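Local coordinates for protein Cyclase/dehydrase (Mycobacterium smegmatis str. MC2 155, PDB 5Z8O) that is of unknown function but belongs to the START superfamily, whose members commonly hold lipids or other hydrophobic ligands in a cavity between a curved sheet and a long helix, at residues Cys37-Arg42 with Ser49-Asp54; Asp84-Gln89 with Val111-Pro116; Gln89-Ser94 with Leu105-Asp110. All coordinates share one frame; numbering follows the deposited sequence.

Contact 1: Cys37-Arg42 with Ser49-Asp54; sequences CWILAR and SQLRLD
L40 and A41 both lie opposite Q50, so strand 37-42 carries one residue more than its partner: a classic beta bulge in an antiparallel pairing. L40 N donates to Q50 O at 2.7 Å, tilted from the carbonyl plane, while A41 N makes a weak bond to the same oxygen at 3.4 Å. A41 O is shared too, with a firm bond from S49 N at 2.7 Å and a weak one from Q50 N. The bulge also brings L40 over the neighbouring strand: its CB meets OE1 of Q50 at 3.6 Å and its CD1 reaches the backbone of L51.

Before the bulge, W38 and R52 exchange two backbone hydrogen bonds, and their side chains run alongside each other in the same direction. R52 has CG anti to its backbone N (chi1 168°) and stays extended to NE, which lays its methylenes beside the indole; CD is 3.8 Å from W38 CE3. The guanidinium is turned 70° from the ring. D54 comes to the indole's edge, with its CG 3.6 Å from W38 CZ3. R52 holds this carboxylate side-on in a salt bridge, NE to OD1 at 2.8 Å and NH2 to OD2 at 2.9 Å, which should fix its rotation.

On the other face, C37 packs on L53 and I39 on L51, and F24 touches both C37 and L51. The W38 and R52 face meets the second subunit, where R52 forms a salt bridge with D84; Q50 NE2 bonds to Q81 OE1 of its own chain and to Q50 OE1 of the second subunit. Strand 34-42 is outermost at this end of the chain's sheet, while strand 60-69 flanks strand 48-57 on its far side.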
# COMPACT_ATOMS: atom_id res chain seq x y z
N CYS B 37 7.22 -1.86 -7.35
CA CYS B 37 6.58 -0.56 -7.37
C CYS B 37 5.36 -0.66 -8.27
O CYS B 37 5.46 -1.12 -9.41
CB CYS B 37 7.53 0.54 -7.88
SG CYS B 37 6.79 2.18 -7.82
N TRP B 38 4.21 -0.25 -7.74
CA TRP B 38 2.95 -0.39 -8.45
C TRP B 38 2.20 0.93 -8.45
O TRP B 38 2.11 1.61 -7.42
CB TRP B 38 2.07 -1.47 -7.83
CG TRP B 38 2.69 -2.82 -7.84
CD1 TRP B 38 2.53 -3.80 -8.78
CD2 TRP B 38 3.56 -3.36 -6.84
NE1 TRP B 38 3.26 -4.91 -8.43
CE2 TRP B 38 3.90 -4.66 -7.24
CE3 TRP B 38 4.09 -2.86 -5.64
CZ2 TRP B 38 4.75 -5.48 -6.50
CZ3 TRP B 38 4.93 -3.68 -4.90
CH2 TRP B 38 5.25 -4.97 -5.33
N ILE B 39 1.67 1.29 -9.62
CA ILE B 39 0.81 2.46 -9.76
C ILE B 39 -0.57 2.10 -9.21
O ILE B 39 -1.23 1.18 -9.70
CB ILE B 39 0.73 2.89 -11.22
CG1 ILE B 39 2.14 3.19 -11.74
CG2 ILE B 39 -0.19 4.10 -11.38
CD1 ILE B 39 2.19 3.53 -13.20
N LEU B 40 -0.99 2.82 -8.17
CA LEU B 40 -2.28 2.56 -7.53
C LEU B 40 -3.41 3.39 -8.11
O LEU B 40 -4.56 2.93 -8.14
CB LEU B 40 -2.18 2.82 -6.02
CG LEU B 40 -1.23 1.94 -5.22
CD1 LEU B 40 -1.21 2.36 -3.75
CD2 LEU B 40 -1.62 0.47 -5.35
N ALA B 41 -3.12 4.61 -8.56
CA ALA B 41 -4.13 5.50 -9.10
C ALA B 41 -3.46 6.47 -10.06
O ALA B 41 -2.25 6.68 -10.01
CB ALA B 41 -4.88 6.26 -8.00
N ARG B 42 -4.27 7.07 -10.94
CA ARG B 42 -3.78 7.99 -11.95
C ARG B 42 -4.62 9.26 -11.95
O ARG B 42 -5.81 9.24 -11.60
CB ARG B 42 -3.83 7.36 -13.36
CG ARG B 42 -3.04 6.07 -13.49
CD ARG B 42 -3.21 5.43 -14.86
NE ARG B 42 -2.41 4.21 -14.98
CZ ARG B 42 -1.15 4.18 -15.38
NH1 ARG B 42 -0.54 5.31 -15.72
NH2 ARG B 42 -0.50 3.03 -15.45
N SER B 49 -0.87 9.00 -9.82
CA SER B 49 -1.13 9.87 -8.69
C SER B 49 -0.86 9.22 -7.35
O SER B 49 -0.79 9.93 -6.33
CB SER B 49 -2.59 10.37 -8.73
OG SER B 49 -3.49 9.29 -8.65
N GLN B 50 -0.70 7.89 -7.31
CA GLN B 50 -0.45 7.18 -6.06
C GLN B 50 0.33 5.91 -6.36
O GLN B 50 0.02 5.20 -7.32
CB GLN B 50 -1.76 6.85 -5.33
CG GLN B 50 -1.58 6.27 -3.93
CD GLN B 50 -2.89 5.85 -3.29
OE1 GLN B 50 -3.75 5.27 -3.95
NE2 GLN B 50 -3.04 6.15 -2.01
N LEU B 51 1.33 5.62 -5.53
CA LEU B 51 2.20 4.47 -5.73
C LEU B 51 2.28 3.62 -4.47
O LEU B 51 2.15 4.13 -3.36
CB LEU B 51 3.64 4.89 -6.11
CG LEU B 51 3.86 5.86 -7.26
CD1 LEU B 51 5.32 6.30 -7.29
CD2 LEU B 51 3.47 5.21 -8.58
N ARG B 52 2.51 2.33 -4.67
CA ARG B 52 3.02 1.45 -3.62
C ARG B 52 4.47 1.11 -3.93
O ARG B 52 4.79 0.70 -5.05
CB ARG B 52 2.20 0.16 -3.51
CG ARG B 52 2.86 -0.90 -2.63
CD ARG B 52 2.07 -2.20 -2.53
NE ARG B 52 2.83 -3.21 -1.79
CZ ARG B 52 2.31 -4.29 -1.22
NH1 ARG B 52 1.01 -4.53 -1.29
NH2 ARG B 52 3.10 -5.14 -0.57
N LEU B 53 5.35 1.28 -2.94
CA LEU B 53 6.77 0.97 -3.07
C LEU B 53 7.14 -0.05 -2.01
O LEU B 53 6.95 0.20 -0.81
CB LEU B 53 7.62 2.24 -2.94
CG LEU B 53 9.13 2.06 -3.14
CD1 LEU B 53 9.47 2.12 -4.62
CD2 LEU B 53 9.91 3.11 -2.36
N ASP B 54 7.64 -1.20 -2.45
CA ASP B 54 8.16 -2.24 -1.57
C ASP B 54 9.68 -2.21 -1.53
O ASP B 54 10.33 -2.32 -2.58
CB ASP B 54 7.66 -3.62 -1.99
CG ASP B 54 6.23 -3.88 -1.55
OD1 ASP B 54 5.52 -2.91 -1.25
OD2 ASP B 54 5.84 -5.07 -1.48
O HOH W 1 -6.03 10.04 -8.37

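Contact 2: Asp84-Gln89 with Val111-Pro116; sequences DHFTKQ and VEVKLP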
# COMPACT_ATOMS: atom_id res chain seq x y z
N ASP B 84 6.06 2.21 6.49
CA ASP B 84 6.82 1.70 7.63
C ASP B 84 7.94 2.68 7.97
O ASP B 84 8.54 3.29 7.08
CB ASP B 84 7.41 0.32 7.32
CG ASP B 84 6.34 -0.74 7.13
OD1 ASP B 84 5.70 -1.13 8.13
OD2 ASP B 84 6.15 -1.20 5.98
N HIS B 85 8.16 2.86 9.27
CA HIS B 85 9.31 3.58 9.82
C HIS B 85 9.25 5.10 9.67
O HIS B 85 9.91 5.82 10.43
CB HIS B 85 10.61 3.06 9.19
CG HIS B 85 10.77 1.57 9.27
ND1 HIS B 85 10.91 0.90 10.47
CD2 HIS B 85 10.82 0.63 8.30
CE1 HIS B 85 11.03 -0.39 10.23
NE2 HIS B 85 10.98 -0.59 8.93
N PHE B 86 8.47 5.61 8.72
CA PHE B 86 8.46 7.04 8.44
C PHE B 86 7.09 7.64 8.71
O PHE B 86 6.06 7.05 8.38
CB PHE B 86 8.86 7.32 6.98
CG PHE B 86 10.28 6.95 6.66
CD1 PHE B 86 10.62 5.65 6.34
CD2 PHE B 86 11.28 7.91 6.67
CE1 PHE B 86 11.92 5.30 6.05
CE2 PHE B 86 12.59 7.58 6.38
CZ PHE B 86 12.91 6.27 6.07
N THR B 87 7.09 8.83 9.32
CA THR B 87 5.88 9.65 9.40
C THR B 87 5.79 10.66 8.27
O THR B 87 4.68 11.10 7.94
CB THR B 87 5.83 10.40 10.74
OG1 THR B 87 7.02 11.17 10.90
CG2 THR B 87 5.71 9.42 11.90
N LYS B 88 6.92 11.03 7.67
CA LYS B 88 6.95 11.99 6.58
C LYS B 88 8.07 11.60 5.63
O LYS B 88 9.15 11.20 6.07
CB LYS B 88 7.16 13.43 7.10
CG LYS B 88 7.40 14.48 6.02
CD LYS B 88 7.53 15.88 6.63
CE LYS B 88 8.24 16.83 5.69
NZ LYS B 88 8.00 18.26 6.03
N GLN B 89 7.80 11.71 4.33
CA GLN B 89 8.86 11.60 3.33
C GLN B 89 8.41 12.37 2.10
O GLN B 89 7.51 11.93 1.37
CB GLN B 89 9.17 10.14 2.98
CG GLN B 89 10.35 9.99 2.04
CD GLN B 89 9.93 9.70 0.63
OE1 GLN B 89 8.82 9.23 0.39
NE2 GLN B 89 10.81 10.00 -0.33
N VAL B 111 12.52 14.10 5.34
CA VAL B 111 11.97 12.91 5.98
C VAL B 111 11.82 13.13 7.49
O VAL B 111 12.51 13.93 8.11
CB VAL B 111 12.82 11.65 5.71
CG1 VAL B 111 12.95 11.41 4.22
CG2 VAL B 111 14.19 11.78 6.34
N GLU B 112 10.89 12.36 8.06
CA GLU B 112 10.65 12.25 9.49
C GLU B 112 10.56 10.76 9.78
O GLU B 112 9.86 10.04 9.06
CB GLU B 112 9.30 12.89 9.90
CG GLU B 112 9.14 14.42 10.03
CD GLU B 112 10.26 15.14 10.72
OE1 GLU B 112 10.64 16.23 10.27
OE2 GLU B 112 10.76 14.61 11.74
N VAL B 113 11.24 10.28 10.82
CA VAL B 113 11.19 8.86 11.16
C VAL B 113 10.34 8.70 12.41
O VAL B 113 10.24 9.61 13.24
CB VAL B 113 12.59 8.24 11.34
CG1 VAL B 113 13.35 8.23 10.02
CG2 VAL B 113 13.37 8.98 12.40
N LYS B 114 9.74 7.52 12.55
CA LYS B 114 8.83 7.28 13.67
C LYS B 114 9.58 7.22 15.00
O LYS B 114 9.17 7.85 15.98
CB LYS B 114 8.02 6.00 13.46
CG LYS B 114 6.97 6.12 12.37
CD LYS B 114 6.33 4.78 12.05
CE LYS B 114 5.23 4.92 11.01
NZ LYS B 114 4.38 3.71 10.91
N LEU B 115 10.68 6.47 15.05
CA LEU B 115 11.45 6.40 16.27
C LEU B 115 12.16 7.73 16.53
O LEU B 115 12.46 8.47 15.60
CB LEU B 115 12.47 5.27 16.21
CG LEU B 115 11.90 3.89 15.89
CD1 LEU B 115 12.95 3.02 15.23
CD2 LEU B 115 11.38 3.25 17.17
N PRO B 116 12.41 8.06 17.80
CA PRO B 116 13.06 9.34 18.11
C PRO B 116 14.54 9.35 17.76
O PRO B 116 15.39 9.54 18.63
CB PRO B 116 12.85 9.48 19.62
CG PRO B 116 12.77 8.07 20.11
CD PRO B 116 12.08 7.30 19.02
O HOH W 2 11.37 4.76 12.68
O HOH W 3 6.87 1.34 11.40
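The phenyl ring of F86 turns an edge to V111, whose CB lies near the ring plane, 4.1 Å from CE2. V113 approaches the same CE2 obliquely with its CG1 at 3.8 Å, and the E112 carbonyl oxygen sits obliquely beside CD2 at 3.5 Å. L80 of strand 75-83 also packs on F86, and V122 of helix 119-144 touches both valines.

Past F86 the chain turns a corner at T87. T87 and K88 both face E112, forming a classic beta bulge at the open end of the hairpin of strands 86-97 and 103-113. E112 O receives T87 N at 3.0 Å from above the carbonyl plane and, more weakly, K88 N. E112 N returns a bond to K88 O at 2.9 Å.

T87 OG1 lies between its own N and carbonyl carbon (chi1 56°), an unusually short 3.0 Å from E112 CB; its CG2 packs on K114 CG. K88 and E112 meet through their CB atoms, while K88 NZ turns away to a salt bridge with D110. Beyond the strands, K114 N donates to H85 O at 2.7 Å, and a water links that same oxygen to L115 N.

Contact 3: Gln89-Ser94 with Leu105-Asp110; sequences QEQRFS and LQVDLD
Q91 reaches out over V107 and L109 of the facing strand. Its CB lies 3.9 Å from L109 CD1, about as near as it comes to the D108 carbonyl oxygen. CG stands anti to the backbone N (chi1 -175°), beside that carbonyl oxygen at 3.6 Å and close to V107 CG1. CD then lies equally near V107 CG1 and L109 CD1, 4.1 Å from each, and OE1 at the tip touches both, 3.8 Å from V107 CG1 and the same distance from L109 CD1. This is a polar group resting on methyls; L130 of helix 119-144 packs on Q91 as well.

The neighbours on this face are mostly apolar. F93 runs alongside V107, its CD2 3.7 Å from CG2, while L105 CD1 comes to the edge of the ring. Q89, bent at chi2, brings NE2 to 3.4 Å from L109 CD1.

The pairing is regular antiparallel, with two backbone bonds each at E90-D110, R92-D108 and S94-Q106. The side of the hairpin bearing Q91, V107 and L109 faces the long C-terminal helix, the arrangement expected of the helix-grip fold, in which a curved sheet wraps around that helix.

The opposite face is polar. Q106 NE2 donates to D108 OD2 at 2.7 Å, in its own amide plane but 31° out of the carboxylate's; the same oxygen also bonds to S5 OG. R92 meets D108 through a water, firmly at NE and weakly at OD1, while its NH1 bonds to Q75 and its guanidinium makes a cation-pi contact with F77. E90 OE1 and D110 OD2 stand 4.5 Å apart, a proximity of like charges that K88, the partner of D110, would partly offset.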
# COMPACT_ATOMS: atom_id res chain seq x y z
N GLN B 89 7.80 11.71 4.33
CA GLN B 89 8.86 11.60 3.33
C GLN B 89 8.41 12.37 2.10
O GLN B 89 7.51 11.93 1.37
CB GLN B 89 9.17 10.14 2.98
CG GLN B 89 10.35 9.99 2.04
CD GLN B 89 9.93 9.70 0.63
OE1 GLN B 89 8.82 9.23 0.39
NE2 GLN B 89 10.81 10.00 -0.33
N GLU B 90 9.00 13.55 1.89
CA GLU B 90 8.68 14.40 0.76
C GLU B 90 9.92 14.54 -0.11
O GLU B 90 10.96 14.99 0.36
CB GLU B 90 8.19 15.77 1.24
CG GLU B 90 6.89 15.68 2.04
CD GLU B 90 6.43 17.04 2.54
OE1 GLU B 90 7.13 18.04 2.27
OE2 GLU B 90 5.38 17.10 3.22
N GLN B 91 9.81 14.12 -1.38
CA GLN B 91 10.94 14.09 -2.29
C GLN B 91 10.58 14.80 -3.58
O GLN B 91 9.55 14.50 -4.19
CB GLN B 91 11.39 12.65 -2.57
CG GLN B 91 12.64 12.56 -3.43
CD GLN B 91 13.28 11.20 -3.38
OE1 GLN B 91 14.43 11.06 -2.95
NE2 GLN B 91 12.56 10.18 -3.83
N ARG B 92 11.43 15.74 -4.00
CA ARG B 92 11.19 16.53 -5.21
C ARG B 92 12.34 16.31 -6.19
O ARG B 92 13.51 16.48 -5.84
CB ARG B 92 11.06 18.01 -4.86
CG ARG B 92 10.70 18.91 -6.03
CD ARG B 92 10.69 20.37 -5.60
NE ARG B 92 9.86 20.56 -4.42
CZ ARG B 92 8.56 20.86 -4.44
NH1 ARG B 92 7.93 21.00 -5.60
NH2 ARG B 92 7.90 21.01 -3.31
N PHE B 93 12.00 15.92 -7.42
CA PHE B 93 12.95 15.83 -8.53
C PHE B 93 12.74 16.99 -9.48
O PHE B 93 11.61 17.23 -9.93
CB PHE B 93 12.80 14.52 -9.30
CG PHE B 93 13.01 13.29 -8.48
CD1 PHE B 93 11.95 12.65 -7.87
CD2 PHE B 93 14.28 12.75 -8.34
CE1 PHE B 93 12.14 11.51 -7.12
CE2 PHE B 93 14.49 11.60 -7.59
CZ PHE B 93 13.41 10.98 -6.98
N SER B 94 13.82 17.70 -9.82
CA SER B 94 13.79 18.79 -10.80
C SER B 94 14.82 18.50 -11.88
O SER B 94 16.00 18.29 -11.58
CB SER B 94 14.05 20.14 -10.13
OG SER B 94 13.05 20.42 -9.17
N LEU B 105 20.15 17.16 -12.49
CA LEU B 105 19.12 16.59 -11.63
C LEU B 105 19.23 17.16 -10.23
O LEU B 105 20.28 17.05 -9.58
CB LEU B 105 19.22 15.06 -11.58
CG LEU B 105 18.21 14.43 -10.62
CD1 LEU B 105 16.78 14.55 -11.14
CD2 LEU B 105 18.57 12.98 -10.34
N GLN B 106 18.16 17.79 -9.76
CA GLN B 106 18.08 18.35 -8.41
C GLN B 106 17.09 17.54 -7.60
O GLN B 106 15.91 17.44 -7.97
CB GLN B 106 17.66 19.82 -8.46
CG GLN B 106 17.37 20.42 -7.10
CD GLN B 106 18.58 20.41 -6.20
OE1 GLN B 106 19.70 20.61 -6.67
NE2 GLN B 106 18.37 20.18 -4.91
N VAL B 107 17.55 16.94 -6.50
CA VAL B 107 16.70 16.12 -5.64
C VAL B 107 16.72 16.70 -4.24
O VAL B 107 17.80 16.89 -3.65
CB VAL B 107 17.16 14.65 -5.63
CG1 VAL B 107 16.10 13.78 -4.95
CG2 VAL B 107 17.42 14.16 -7.04
N ASP B 108 15.54 17.00 -3.70
CA ASP B 108 15.37 17.38 -2.31
C ASP B 108 14.62 16.27 -1.58
O ASP B 108 13.64 15.74 -2.10
CB ASP B 108 14.60 18.70 -2.17
CG ASP B 108 15.30 19.86 -2.83
OD1 ASP B 108 14.61 20.80 -3.25
OD2 ASP B 108 16.55 19.82 -2.95
N LEU B 109 15.07 15.94 -0.38
CA LEU B 109 14.44 14.89 0.41
C LEU B 109 14.25 15.36 1.84
O LEU B 109 15.22 15.75 2.50
CB LEU B 109 15.27 13.60 0.37
CG LEU B 109 14.75 12.46 1.24
CD1 LEU B 109 13.46 11.89 0.65
CD2 LEU B 109 15.81 11.37 1.37
N ASP B 110 13.00 15.34 2.31
CA ASP B 110 12.63 15.83 3.63
C ASP B 110 11.88 14.71 4.34
O ASP B 110 10.75 14.39 3.97
CB ASP B 110 11.77 17.09 3.52
CG ASP B 110 11.61 17.80 4.85
OD1 ASP B 110 12.37 17.49 5.78
OD2 ASP B 110 10.72 18.68 4.95
O HOH W 4 11.46 20.60 -1.94
O HOH W 5 13.91 19.49 -6.78

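In the fold
Contact 3 lies deepest, its centre about 7 Å from that of the chain, against about 13 Å for contact 1, also partly buried, and 16 Å for contact 2, at the surface. Contacts 2 and 3 belong to one hairpin and share Q89; contact 1 uses a separate hairpin at the far end of the same sheet. Contact 3, regularly paired, sets an apolar face against helix 119-144 and a polar one opposite. Contacts 1 and 2 each contain a bulge: the first carries an arginine-aspartate pair beside W38 on a face meeting the second subunit, the second relies largely on backbone bonds and aliphatic contacts. Contacts 1 and 2 do not touch within one chain, but the dimer links them.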